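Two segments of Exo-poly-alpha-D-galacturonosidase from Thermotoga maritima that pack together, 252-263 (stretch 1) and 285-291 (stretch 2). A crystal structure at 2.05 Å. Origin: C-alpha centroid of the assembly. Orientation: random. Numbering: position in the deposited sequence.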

# COMPACT_ATOMS: atom_id res chain seq x y z
N GLU D 252 -1.24 -20.85 -29.52
CA GLU D 252 -0.42 -21.20 -28.36
C GLU D 252 1.06 -21.27 -28.69
O GLU D 252 1.44 -21.57 -29.83
CB GLU D 252 -0.91 -22.51 -27.72
CG GLU D 252 -0.68 -23.78 -28.55
CD GLU D 252 -0.97 -25.07 -27.77
OE1 GLU D 252 -1.47 -24.98 -26.62
OE2 GLU D 252 -0.70 -26.17 -28.31
N LYS D 253 1.90 -20.96 -27.70
CA LYS D 253 3.35 -21.11 -27.79
C LYS D 253 4.00 -20.31 -28.93
O LYS D 253 5.08 -20.66 -29.41
CB LYS D 253 3.73 -22.60 -27.89
CG LYS D 253 3.73 -23.34 -26.55
CD LYS D 253 5.11 -23.27 -25.89
CE LYS D 253 5.01 -23.12 -24.37
NZ LYS D 253 4.74 -24.42 -23.69
N CYS D 254 3.33 -19.23 -29.36
CA CYS D 254 3.86 -18.38 -30.44
C CYS D 254 4.67 -17.19 -29.91
O CYS D 254 4.49 -16.75 -28.77
CB CYS D 254 2.72 -17.88 -31.34
SG CYS D 254 1.72 -19.18 -32.13
N ARG D 255 5.56 -16.68 -30.76
CA ARG D 255 6.36 -15.49 -30.49
C ARG D 255 5.99 -14.38 -31.48
O ARG D 255 5.90 -14.62 -32.68
CB ARG D 255 7.86 -15.81 -30.60
CG ARG D 255 8.76 -14.57 -30.70
CD ARG D 255 9.36 -14.16 -29.37
NE ARG D 255 10.75 -14.61 -29.30
CZ ARG D 255 11.82 -13.82 -29.35
NH1 ARG D 255 11.69 -12.50 -29.43
NH2 ARG D 255 13.03 -14.36 -29.29
N PHE D 256 5.79 -13.16 -30.96
CA PHE D 256 5.33 -12.01 -31.75
C PHE D 256 6.19 -10.76 -31.58
O PHE D 256 6.48 -10.34 -30.45
CB PHE D 256 3.91 -11.59 -31.36
CG PHE D 256 2.87 -12.67 -31.53
CD1 PHE D 256 2.13 -12.77 -32.70
CD2 PHE D 256 2.60 -13.55 -30.48
CE1 PHE D 256 1.16 -13.75 -32.85
CE2 PHE D 256 1.62 -14.52 -30.61
CZ PHE D 256 0.91 -14.64 -31.80
N ASP D 257 6.55 -10.17 -32.71
CA ASP D 257 7.01 -8.79 -32.79
C ASP D 257 6.25 -8.18 -33.98
O ASP D 257 6.55 -8.50 -35.14
CB ASP D 257 8.51 -8.74 -33.01
CG ASP D 257 9.08 -7.33 -32.95
OD1 ASP D 257 8.33 -6.37 -32.69
OD2 ASP D 257 10.30 -7.20 -33.17
N THR D 258 5.26 -7.34 -33.68
CA THR D 258 4.31 -6.88 -34.71
C THR D 258 4.26 -5.37 -34.88
O THR D 258 4.55 -4.63 -33.95
CB THR D 258 2.88 -7.41 -34.45
OG1 THR D 258 2.42 -6.99 -33.15
CG2 THR D 258 2.84 -8.92 -34.51
N GLY D 259 3.89 -4.93 -36.08
CA GLY D 259 3.80 -3.51 -36.41
C GLY D 259 2.48 -2.89 -35.99
O GLY D 259 2.36 -1.68 -35.91
N ASP D 260 1.49 -3.73 -35.71
CA ASP D 260 0.21 -3.25 -35.22
C ASP D 260 -0.24 -4.21 -34.11
O ASP D 260 0.60 -4.73 -33.37
CB ASP D 260 -0.80 -3.18 -36.38
CG ASP D 260 -1.86 -2.11 -36.19
OD1 ASP D 260 -2.82 -2.35 -35.42
OD2 ASP D 260 -1.76 -1.04 -36.83
N ASP D 261 -1.54 -4.44 -33.99
CA ASP D 261 -2.06 -5.38 -33.00
C ASP D 261 -1.47 -6.78 -33.18
O ASP D 261 -1.32 -7.26 -34.31
CB ASP D 261 -3.58 -5.43 -33.09
CG ASP D 261 -4.23 -4.07 -32.81
OD1 ASP D 261 -3.80 -3.39 -31.86
OD2 ASP D 261 -5.17 -3.69 -33.54
N SER D 262 -1.13 -7.45 -32.08
CA SER D 262 -0.47 -8.76 -32.17
C SER D 262 -1.45 -9.90 -32.45
O SER D 262 -1.36 -10.57 -33.49
CB SER D 262 0.37 -9.05 -30.92
OG SER D 262 1.48 -8.18 -30.84
N VAL D 263 -2.39 -10.13 -31.53
CA VAL D 263 -3.48 -11.06 -31.76
C VAL D 263 -4.77 -10.25 -31.70
O VAL D 263 -5.10 -9.66 -30.67
CB VAL D 263 -3.49 -12.20 -30.71
CG1 VAL D 263 -4.70 -13.13 -30.90
CG2 VAL D 263 -2.19 -12.98 -30.78
N VAL D 285 -6.29 -18.32 -26.57
CA VAL D 285 -4.96 -17.75 -26.79
C VAL D 285 -4.14 -17.99 -25.51
O VAL D 285 -4.41 -17.37 -24.48
CB VAL D 285 -5.06 -16.23 -27.08
CG1 VAL D 285 -3.68 -15.61 -27.37
CG2 VAL D 285 -6.02 -15.98 -28.25
N ARG D 286 -3.17 -18.90 -25.57
CA ARG D 286 -2.44 -19.27 -24.34
C ARG D 286 -0.95 -19.52 -24.55
O ARG D 286 -0.52 -19.93 -25.64
CB ARG D 286 -3.10 -20.49 -23.68
CG ARG D 286 -2.98 -21.76 -24.50
CD ARG D 286 -3.69 -22.93 -23.84
NE ARG D 286 -3.32 -24.19 -24.47
CZ ARG D 286 -3.83 -25.38 -24.13
NH1 ARG D 286 -4.75 -25.46 -23.19
NH2 ARG D 286 -3.42 -26.48 -24.75
N ASP D 287 -0.17 -19.29 -23.49
CA ASP D 287 1.27 -19.60 -23.46
C ASP D 287 2.08 -18.91 -24.58
O ASP D 287 3.07 -19.47 -25.06
CB ASP D 287 1.51 -21.12 -23.51
CG ASP D 287 0.71 -21.89 -22.48
OD1 ASP D 287 0.68 -21.48 -21.29
OD2 ASP D 287 0.10 -22.91 -22.86
N ASN D 288 1.65 -17.72 -24.98
CA ASN D 288 2.35 -16.96 -26.02
C ASN D 288 3.27 -15.90 -25.44
O ASN D 288 3.13 -15.51 -24.28
CB ASN D 288 1.36 -16.28 -26.96
CG ASN D 288 0.45 -17.26 -27.65
OD1 ASN D 288 0.87 -18.01 -28.53
ND2 ASN D 288 -0.82 -17.26 -27.26
N LEU D 289 4.19 -15.43 -26.28
CA LEU D 289 5.16 -14.43 -25.88
C LEU D 289 5.22 -13.31 -26.92
O LEU D 289 5.54 -13.54 -28.08
CB LEU D 289 6.55 -15.06 -25.68
CG LEU D 289 7.74 -14.14 -25.38
CD1 LEU D 289 7.51 -13.34 -24.07
CD2 LEU D 289 9.05 -14.92 -25.33
N VAL D 290 4.89 -12.09 -26.48
CA VAL D 290 5.03 -10.91 -27.32
C VAL D 290 6.14 -10.05 -26.73
O VAL D 290 6.01 -9.56 -25.61
CB VAL D 290 3.71 -10.09 -27.42
CG1 VAL D 290 3.86 -8.89 -28.39
CG2 VAL D 290 2.54 -10.98 -27.84
N ILE D 291 7.24 -9.88 -27.45
CA ILE D 291 8.24 -8.88 -27.06
C ILE D 291 8.33 -7.90 -28.22
O ILE D 291 8.96 -8.17 -29.24
CB ILE D 291 9.63 -9.49 -26.74
CG1 ILE D 291 9.51 -10.57 -25.66
CG2 ILE D 291 10.62 -8.39 -26.33
CD1 ILE D 291 10.81 -11.35 -25.39
O HOH W 1 -1.03 -28.20 -26.53
O HOH W 2 9.56 -10.97 -30.26

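The two stretches lie side by side as neighbouring parallel strands, paired in register, with Glu-252 level with Arg-286, Arg-255 with Leu-289 and Phe-256 with Val-290. Between the first pair and the other two the chain turns at Lys-253 and at Asp-287, both with positive phi, so the strands break and resume together.

Glu-252 opens the contact with a salt bridge. Its OE1 accepts from Arg-286 NE at 2.9 Å and from Arg-286 NH2 at 3.1 Å, lying at the edge of the guanidinium, where the N-H bonds point. Water 1 extends the pair, donating to Glu-252 OE2 and accepting weakly from Arg-286 NH2. Such a charged pair suits a partly exposed site, where solvent access lowers the cost of placing charge and the partner helps offset it.

At Lys-253 the backbone does the bonding: its N makes a weak hydrogen bond to Arg-286 O at 3.3 Å. The CA-to-CB bond points away from stretch 2, and the long side chain belongs to an exposed position.

At Cys-254 the side chain of Asn-288 stands in for backbone at the bend. Asn-288 OD1 accepts from Cys-254 N at 2.9 Å; an amide suits this buried place because its oxygen satisfies a main-chain N-H without bringing in a charge. Cysteine is small enough for this close approach, with Cys-254 CB 3.4 Å from Asn-288 OD1. The ladder then resumes, as Leu-289 N donates to Cys-254 O at 2.8 Å.

Arg-255 shares a face of the sheet with Leu-289. The aliphatic part of its side chain reaches the leucine, with Arg-255 CD 4.1 Å from Leu-289 CD2, while Arg-255 NH1 donates to water 2 at 2.8 Å: an apolar stem and a hydrated head at a partly exposed site.

Phe-256 and Val-290 occupy the other face, where both are buried. Phe-256 CD2 meets Val-290 CG2 at 3.7 Å. The backbone of Phe-256 reaches both flanking residues of Val-290: Phe-256 N donates to Leu-289 O at 2.9 Å, and Phe-256 O accepts a weak bond from Ile-291 N at 3.1 Å. This alternation is the signature of parallel pairing.

Asp-257 is partly exposed, as suits a carboxylate; Thr-258 through Asp-261 make no contact with stretch 2. The chain returns with Ser-262, small enough for its OG, hydrogen-bonded elsewhere in the structure, to lie 3.5 Å from Val-290 CG1, and with Val-263, whose CG1 packs 4.1 Å from Val-285 CG2, a buried apolar pairing suited to compact branched side chains.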